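PDB 2G6G: GNA33 from Neisseria gonorrhoeae FA 1090, which probably cleaves peptidoglycan between N-acetylmuramic acid and N-acetylglucosamine as a lytic transglycosylase, leaving a 1,6-anhydro bond in the muramic acid. Local coordinates for residues D146-P151 / G200-S205; L330-M335 / M371-G376; P352-T357 / Y407-L412. All coordinates share one frame; numbering follows the deposited sequence.

Contact 1 of 3, residues D146-P151 / G200-S205; sequences DFISVP and GRFEGS. With SO4 (sulfate ion), chain B.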
# COMPACT_ATOMS: atom_id res chain seq x y z
N ASP A 146 4.94 23.39 -8.30
CA ASP A 146 6.25 23.85 -7.81
C ASP A 146 6.92 22.84 -6.87
O ASP A 146 7.92 23.13 -6.26
CB ASP A 146 6.11 25.21 -7.09
CG ASP A 146 5.31 25.11 -5.77
OD1 ASP A 146 4.53 24.15 -5.58
OD2 ASP A 146 5.48 25.98 -4.90
N PHE A 147 6.34 21.65 -6.78
CA PHE A 147 6.79 20.60 -5.87
C PHE A 147 8.01 19.91 -6.47
O PHE A 147 7.92 19.34 -7.54
CB PHE A 147 5.62 19.59 -5.68
CG PHE A 147 5.94 18.41 -4.80
CD1 PHE A 147 5.74 18.47 -3.43
CD2 PHE A 147 6.39 17.21 -5.37
CE1 PHE A 147 6.00 17.35 -2.59
CE2 PHE A 147 6.67 16.11 -4.57
CZ PHE A 147 6.45 16.16 -3.17
N ILE A 148 9.15 19.96 -5.79
CA ILE A 148 10.35 19.36 -6.33
C ILE A 148 10.84 18.24 -5.42
O ILE A 148 11.06 18.46 -4.23
CB ILE A 148 11.50 20.40 -6.51
CG1 ILE A 148 11.03 21.67 -7.24
CG2 ILE A 148 12.72 19.75 -7.17
CD1 ILE A 148 10.64 21.51 -8.69
N SER A 149 11.02 17.06 -6.00
CA SER A 149 11.61 15.93 -5.28
C SER A 149 13.08 15.80 -5.66
O SER A 149 13.45 15.84 -6.84
CB SER A 149 10.85 14.63 -5.58
OG SER A 149 11.45 13.53 -4.88
N VAL A 150 13.92 15.66 -4.63
CA VAL A 150 15.36 15.56 -4.83
C VAL A 150 15.85 14.30 -4.11
O VAL A 150 15.68 14.19 -2.90
CB VAL A 150 16.03 16.82 -4.28
CG1 VAL A 150 17.55 16.71 -4.35
CG2 VAL A 150 15.50 18.06 -5.01
N PRO A 151 16.43 13.32 -4.86
CA PRO A 151 16.99 12.11 -4.19
C PRO A 151 18.07 12.46 -3.17
O PRO A 151 18.95 13.29 -3.43
CB PRO A 151 17.59 11.30 -5.35
CG PRO A 151 16.81 11.77 -6.58
CD PRO A 151 16.59 13.25 -6.33
N GLY A 200 10.72 19.89 -1.80
CA GLY A 200 10.80 21.32 -1.52
C GLY A 200 10.39 22.12 -2.72
O GLY A 200 9.83 21.58 -3.69
N ARG A 201 10.66 23.42 -2.68
CA ARG A 201 10.30 24.33 -3.76
C ARG A 201 11.39 25.38 -3.85
O ARG A 201 12.00 25.70 -2.84
CB ARG A 201 8.95 25.01 -3.47
CG ARG A 201 8.84 25.50 -2.05
CD ARG A 201 7.48 26.14 -1.74
NE ARG A 201 7.45 27.53 -2.16
CZ ARG A 201 7.65 28.58 -1.38
NH1 ARG A 201 7.89 28.45 -0.07
NH2 ARG A 201 7.59 29.79 -1.91
N PHE A 202 11.60 25.92 -5.05
CA PHE A 202 12.58 26.98 -5.26
C PHE A 202 11.96 28.32 -4.92
O PHE A 202 10.83 28.63 -5.28
CB PHE A 202 13.10 26.97 -6.70
CG PHE A 202 13.84 25.71 -7.05
CD1 PHE A 202 13.24 24.73 -7.85
CD2 PHE A 202 15.12 25.49 -6.56
CE1 PHE A 202 13.91 23.54 -8.12
CE2 PHE A 202 15.82 24.32 -6.87
CZ PHE A 202 15.21 23.34 -7.64
N GLU A 203 12.72 29.13 -4.20
CA GLU A 203 12.20 30.41 -3.79
C GLU A 203 13.38 31.37 -3.66
O GLU A 203 14.20 31.20 -2.78
CB GLU A 203 11.41 30.25 -2.47
CG GLU A 203 11.09 31.54 -1.75
CD GLU A 203 10.01 32.35 -2.43
OE1 GLU A 203 9.11 31.73 -3.08
OE2 GLU A 203 10.04 33.61 -2.31
N GLY A 204 13.48 32.32 -4.58
CA GLY A 204 14.67 33.18 -4.64
C GLY A 204 15.93 32.33 -4.80
O GLY A 204 16.00 31.48 -5.68
N SER A 205 16.90 32.53 -3.91
CA SER A 205 18.18 31.83 -3.97
C SER A 205 18.17 30.48 -3.26
O SER A 205 19.17 29.79 -3.23
CB SER A 205 19.26 32.71 -3.36
OG SER A 205 19.12 32.80 -1.95
S SO4 B . 16.93 35.59 -1.18
O1 SO4 B . 16.36 35.06 0.06
O2 SO4 B . 18.30 35.17 -1.19
O3 SO4 B . 16.77 37.02 -1.32
O4 SO4 B . 16.23 34.97 -2.30
O HOH W 1 9.65 24.97 -7.07

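Contact 2 of 3, residues L330-M335 / M371-G376; sequences LGTPLM and MAQDTG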
# COMPACT_ATOMS: atom_id res chain seq x y z
N LEU A 330 3.21 -3.86 -6.98
CA LEU A 330 3.38 -4.56 -8.23
C LEU A 330 2.94 -3.71 -9.41
O LEU A 330 3.27 -4.03 -10.55
CB LEU A 330 2.63 -5.90 -8.20
CG LEU A 330 2.73 -6.82 -9.43
CD1 LEU A 330 4.17 -7.26 -9.68
CD2 LEU A 330 1.83 -8.05 -9.28
N GLY A 331 2.20 -2.65 -9.15
CA GLY A 331 1.80 -1.70 -10.20
C GLY A 331 0.46 -2.09 -10.79
O GLY A 331 0.08 -1.65 -11.85
N THR A 332 -0.28 -2.86 -10.01
CA THR A 332 -1.42 -3.61 -10.46
C THR A 332 -2.62 -3.45 -9.47
O THR A 332 -2.40 -3.36 -8.26
CB THR A 332 -0.90 -5.08 -10.65
OG1 THR A 332 -0.98 -5.47 -12.03
CG2 THR A 332 -1.50 -6.06 -9.70
N PRO A 333 -3.88 -3.38 -9.97
CA PRO A 333 -5.03 -3.17 -9.06
C PRO A 333 -5.33 -4.37 -8.14
O PRO A 333 -5.31 -5.52 -8.58
CB PRO A 333 -6.20 -2.94 -10.02
CG PRO A 333 -5.79 -3.66 -11.31
CD PRO A 333 -4.29 -3.52 -11.38
N LEU A 334 -5.62 -4.10 -6.87
CA LEU A 334 -5.78 -5.16 -5.87
C LEU A 334 -7.21 -5.66 -5.73
O LEU A 334 -8.14 -4.85 -5.66
CB LEU A 334 -5.31 -4.67 -4.49
CG LEU A 334 -3.92 -4.06 -4.37
CD1 LEU A 334 -3.68 -3.61 -2.92
CD2 LEU A 334 -2.83 -5.02 -4.83
N MSE A 335 -7.37 -6.98 -5.64
CA MSE A 335 -8.67 -7.59 -5.37
C MSE A 335 -8.96 -7.70 -3.88
O MSE A 335 -8.18 -8.28 -3.14
CB MSE A 335 -8.74 -8.99 -5.97
CG MSE A 335 -10.08 -9.70 -5.75
SE MSE A 335 -10.15 -11.28 -6.89
CE MSE A 335 -9.99 -10.33 -8.56
N MSE A 371 -2.72 -12.94 -3.07
CA MSE A 371 -1.60 -12.67 -3.95
C MSE A 371 -0.74 -11.62 -3.27
O MSE A 371 -1.24 -10.59 -2.88
CB MSE A 371 -2.08 -12.18 -5.31
CG MSE A 371 -2.97 -13.18 -6.03
SE MSE A 371 -2.09 -14.90 -6.29
CE MSE A 371 -3.43 -16.10 -5.52
N ALA A 372 0.55 -11.90 -3.14
CA ALA A 372 1.49 -11.01 -2.48
C ALA A 372 1.82 -9.87 -3.44
O ALA A 372 2.89 -9.88 -4.03
CB ALA A 372 2.78 -11.78 -2.10
N GLN A 373 0.90 -8.92 -3.62
CA GLN A 373 1.02 -7.93 -4.71
C GLN A 373 1.34 -6.52 -4.21
O GLN A 373 1.38 -5.58 -4.98
CB GLN A 373 -0.25 -7.92 -5.59
CG GLN A 373 -0.45 -9.23 -6.39
CD GLN A 373 -1.83 -9.33 -7.03
OE1 GLN A 373 -2.72 -8.54 -6.70
NE2 GLN A 373 -2.01 -10.30 -7.94
N ASP A 374 1.57 -6.38 -2.92
CA ASP A 374 1.79 -5.06 -2.33
C ASP A 374 2.91 -5.10 -1.28
O ASP A 374 3.40 -6.18 -0.93
CB ASP A 374 0.47 -4.52 -1.77
CG ASP A 374 0.44 -2.97 -1.71
OD1 ASP A 374 -0.52 -2.43 -1.12
OD2 ASP A 374 1.36 -2.31 -2.23
N THR A 375 3.37 -3.92 -0.83
CA THR A 375 4.36 -3.78 0.23
C THR A 375 3.93 -2.61 1.10
O THR A 375 2.96 -1.91 0.77
CB THR A 375 5.80 -3.49 -0.32
OG1 THR A 375 5.80 -2.24 -1.03
CG2 THR A 375 6.26 -4.57 -1.29
N GLY A 376 4.63 -2.39 2.21
CA GLY A 376 4.31 -1.28 3.13
C GLY A 376 5.44 -1.00 4.09
O GLY A 376 6.16 -1.91 4.50
O HOH W 2 -0.07 -4.18 -7.07
O HOH W 3 -5.36 -8.76 -6.45

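Contact 3 of 3, residues P352-T357 / Y407-L412; sequences PLFVAT and YVWQLL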
# COMPACT_ATOMS: atom_id res chain seq x y z
N PRO A 352 1.61 -16.16 -5.16
CA PRO A 352 0.52 -16.65 -4.30
C PRO A 352 1.04 -16.99 -2.90
O PRO A 352 2.10 -17.60 -2.75
CB PRO A 352 0.06 -17.93 -4.99
CG PRO A 352 0.51 -17.79 -6.45
CD PRO A 352 1.79 -16.99 -6.37
N LEU A 353 0.26 -16.63 -1.90
CA LEU A 353 0.64 -16.80 -0.53
C LEU A 353 -0.55 -17.45 0.18
O LEU A 353 -1.60 -16.84 0.29
CB LEU A 353 0.91 -15.41 0.09
CG LEU A 353 2.16 -15.06 0.88
CD1 LEU A 353 1.84 -14.01 1.98
CD2 LEU A 353 2.85 -16.27 1.51
N PHE A 354 -0.40 -18.67 0.66
CA PHE A 354 -1.46 -19.27 1.44
C PHE A 354 -1.27 -18.74 2.82
O PHE A 354 -0.16 -18.85 3.37
CB PHE A 354 -1.39 -20.81 1.44
CG PHE A 354 -2.63 -21.45 1.95
CD1 PHE A 354 -3.75 -21.55 1.16
CD2 PHE A 354 -2.69 -21.94 3.24
CE1 PHE A 354 -4.90 -22.12 1.62
CE2 PHE A 354 -3.86 -22.52 3.71
CZ PHE A 354 -4.95 -22.60 2.89
N VAL A 355 -2.32 -18.12 3.36
CA VAL A 355 -2.29 -17.57 4.72
C VAL A 355 -3.33 -18.30 5.58
O VAL A 355 -4.51 -18.40 5.22
CB VAL A 355 -2.54 -16.05 4.74
CG1 VAL A 355 -2.48 -15.46 6.21
CG2 VAL A 355 -1.52 -15.36 3.89
N ALA A 356 -2.89 -18.81 6.71
CA ALA A 356 -3.82 -19.44 7.67
C ALA A 356 -3.96 -18.53 8.86
O ALA A 356 -2.99 -18.28 9.58
CB ALA A 356 -3.31 -20.80 8.10
N THR A 357 -5.16 -18.01 9.07
CA THR A 357 -5.39 -17.16 10.23
C THR A 357 -6.86 -17.21 10.60
O THR A 357 -7.61 -18.03 10.02
CB THR A 357 -4.83 -15.72 9.99
OG1 THR A 357 -4.93 -14.95 11.20
CG2 THR A 357 -5.56 -14.99 8.80
N TYR A 407 0.04 -17.98 9.66
CA TYR A 407 1.06 -18.91 9.21
C TYR A 407 1.07 -18.80 7.69
O TYR A 407 0.02 -18.66 7.10
CB TYR A 407 0.72 -20.33 9.69
CG TYR A 407 0.59 -20.40 11.22
CD1 TYR A 407 -0.62 -20.10 11.86
CD2 TYR A 407 1.68 -20.73 12.01
CE1 TYR A 407 -0.72 -20.15 13.25
CE2 TYR A 407 1.59 -20.78 13.38
CZ TYR A 407 0.39 -20.51 14.00
OH TYR A 407 0.32 -20.54 15.39
N VAL A 408 2.23 -18.80 7.06
CA VAL A 408 2.27 -18.55 5.62
C VAL A 408 3.10 -19.57 4.86
O VAL A 408 4.09 -20.11 5.35
CB VAL A 408 2.71 -17.05 5.22
CG1 VAL A 408 1.96 -15.95 6.04
CG2 VAL A 408 4.16 -16.84 5.42
N TRP A 409 2.63 -19.83 3.63
CA TRP A 409 3.30 -20.65 2.62
C TRP A 409 3.33 -19.80 1.34
O TRP A 409 2.32 -19.22 0.95
CB TRP A 409 2.49 -21.92 2.35
CG TRP A 409 2.36 -22.89 3.52
CD1 TRP A 409 3.04 -24.06 3.68
CD2 TRP A 409 1.50 -22.76 4.67
NE1 TRP A 409 2.65 -24.68 4.86
CE2 TRP A 409 1.71 -23.90 5.48
CE3 TRP A 409 0.56 -21.81 5.09
CZ2 TRP A 409 1.01 -24.13 6.67
CZ3 TRP A 409 -0.14 -22.04 6.27
CH2 TRP A 409 0.11 -23.18 7.05
N GLN A 410 4.51 -19.71 0.74
CA GLN A 410 4.71 -19.00 -0.52
C GLN A 410 4.73 -20.01 -1.66
O GLN A 410 5.52 -20.96 -1.63
CB GLN A 410 6.04 -18.23 -0.45
CG GLN A 410 6.45 -17.54 -1.73
CD GLN A 410 7.68 -16.65 -1.58
OE1 GLN A 410 7.80 -15.68 -2.28
NE2 GLN A 410 8.59 -16.99 -0.67
N LEU A 411 3.84 -19.84 -2.64
CA LEU A 411 3.83 -20.72 -3.80
C LEU A 411 4.66 -20.07 -4.88
O LEU A 411 4.47 -18.90 -5.21
CB LEU A 411 2.39 -21.01 -4.28
CG LEU A 411 1.60 -22.18 -3.64
CD1 LEU A 411 1.38 -21.98 -2.14
CD2 LEU A 411 0.26 -22.23 -4.37
N LEU A 412 5.60 -20.82 -5.43
CA LEU A 412 6.40 -20.30 -6.54
C LEU A 412 6.35 -21.26 -7.71
O LEU A 412 6.19 -22.45 -7.50
CB LEU A 412 7.85 -20.02 -6.11
CG LEU A 412 8.00 -19.00 -4.98
CD1 LEU A 412 9.33 -19.13 -4.24
CD2 LEU A 412 7.79 -17.58 -5.52

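Contact 1 of 3, residues D146-P151 / G200-S205
Ile-148 lays its CG1 branch against one corner of the Phe-202 ring, CG1 standing 3.5 Å from CE1 of Phe-202, while the ring meets it obliquely and the two side chains cross at about a right angle. CG1 of Ile-148 lies beside its own backbone N (chi1 -49°), which brings both CG1 and the terminal CD1 up to that same ring atom. A branched aliphatic and an aromatic suit this place because both pack on strand 162-169, where Gln-167 touches the two of them and Ile-165 also meets Phe-202.

The backbones join through an antiparallel hydrogen-bonded pair: Ile-148 N donates to Gly-200 O over 2.7 Å, and Gly-200 N returns a bond to Ile-148 O over 2.8 Å. Strands 148-151 and 197-203 are two members of the three-stranded antiparallel sheet within the MltA-specific insert region; the short runs 148-151 and 200-203 make 111°, so they splay apart beyond this pair. A water spans the gap, donating to Asp-146 O and accepting from Phe-202 N at 3.0 Å.

Nearby, Asp-146 and Arg-201 lie side by side. OD2 of Asp-146 approaches the guanidinium edge in a long salt bridge, 3.7 Å from NE of Arg-201, and NE has no hydrogen-bond partner in the model. The carboxylate is also held by Tyr-210 and Lys-224. Arg-201, bent at chi3 (-83°), turns its NH2 to Glu-203 OE1 at 2.7 Å, completing a charged network. Past the strand, Ser-205 binds a sulfate, probably from the crystallisation liquor, through both its N and OG.

Contact 2 of 3, residues L330-M335 / M371-G376
Leu-330 and Gln-373 are joined by a single direct hydrogen bond, from Leu-330 N to Gln-373 O over 3.2 Å, with the donor tilted 34° from the carbonyl plane. Two waters extend this polar link. One donates to the same Gln-373 O and to Thr-332 O, while the other donates to Gln-373 OE1 at 2.7 Å and accepts from Met-335 N.

The apolar contacts use the aliphatic stem of Gln-373, extended beyond CG. Leu-330 CD2 meets Gln-373 CG at 3.9 Å, and Leu-334 runs past in the opposite direction, its CD2 4.0 Å from Gln-373 CB. A glutamine suits this buried place: its methylenes pack against two leucines and its amide serves polar partners farther out, NE2 donating to Ser-64 O. The other methyl of Leu-334, CD1, reaches Asp-374 OD1 at 3.8 Å; that carboxylate is held by Tyr-121 through OD1 and by Ala-329 N through OD2, and a glycerol beside it may mark a pocket.

The contact thus packs an irregular loop, 330-335, on strand 365-374 of the 3D domain region, just after an inverse gamma turn centred on Ala-372. Both sides are fastened to helix 58-72: Thr-332 OG1 bonds Leu-67 O, and the selenomethionines Met-335 and Met-371 pack on that helix.

Contact 3 of 3, residues P352-T357 / Y407-L412
Trp-409 O takes a hydrogen bond from Phe-354 N over 2.8 Å and a CA-H...O contact from Leu-353 CA at 3.3 Å. Leu-353 CD2 also crowds this oxygen, but the leucine's torsions are poorly staggered and that approach is doubtful. The return bond runs from Trp-409 N to Phe-354 O, closing an antiparallel hydrogen-bonded pair. Ala-356 and Tyr-407 form a second such ring, and Leu-411 N adds a nearly straight bond to Pro-352 O (169° at the hydrogen). A proline has no N-H to answer Leu-411 O, so this pair keeps one bond, and the ring CD of Pro-352 lies 3.5 Å from Leu-411 O instead.

Side chains alternate between the two faces. On one, the Phe-354 and Trp-409 side chains run side by side, and their rings meet as an offset edge-to-face pair, the edge of Phe-354 turned to the tryptophan face, with centroids 5.8 Å apart and planes at 68°. The closest ring atoms are Phe-354 CD2 and Trp-409 CE3, at 3.7 Å. Trp-409 CG sits beside its backbone N (chi1 -64°), which carries the indole toward the neighbouring strand until CZ3 comes 3.9 Å from Ala-356 CB. The small alanine methyl fits against that indole edge. Loop residues Met-50 and Pro-51 pack on Phe-354 and Trp-409 respectively.

The opposite face is mostly aliphatic: Val-355 CG2 meets Val-408 CG1 at 4.1 Å, and both valines, with Leu-353, touch Val-385 of strand 384-391. Gln-410 is the polar member, its OE1 taken by Thr-348 N. Strand 352-358 lies between 365-374 and 403-413; both segments fall in the 3D domain, a family grouped with the double-psi beta-barrels, and their antiparallel pairing probably forms part of such a barrel.

Overall arrangement
Contact 1 closes before either of the others opens, and stands apart from them: its centre is about 31 Å from that of contact 2 and about 44 Å from that of contact 3, on the other side of the chain's centre from contact 3. It belongs to the insert region, in a small separate three-stranded sheet. Contacts 2 and 3 are interlaced along the chain, their segments alternating, with centres about 15 Å apart. Strand 365-374 of contact 2 and strand 352-358 of contact 3 are antiparallel neighbours, and the selenium of Met-371 packs on Pro-352. Both contacts thus involve strands of the 3D region, whereas contact 1 lies well away from them in this probable peptidoglycan-cleaving enzyme.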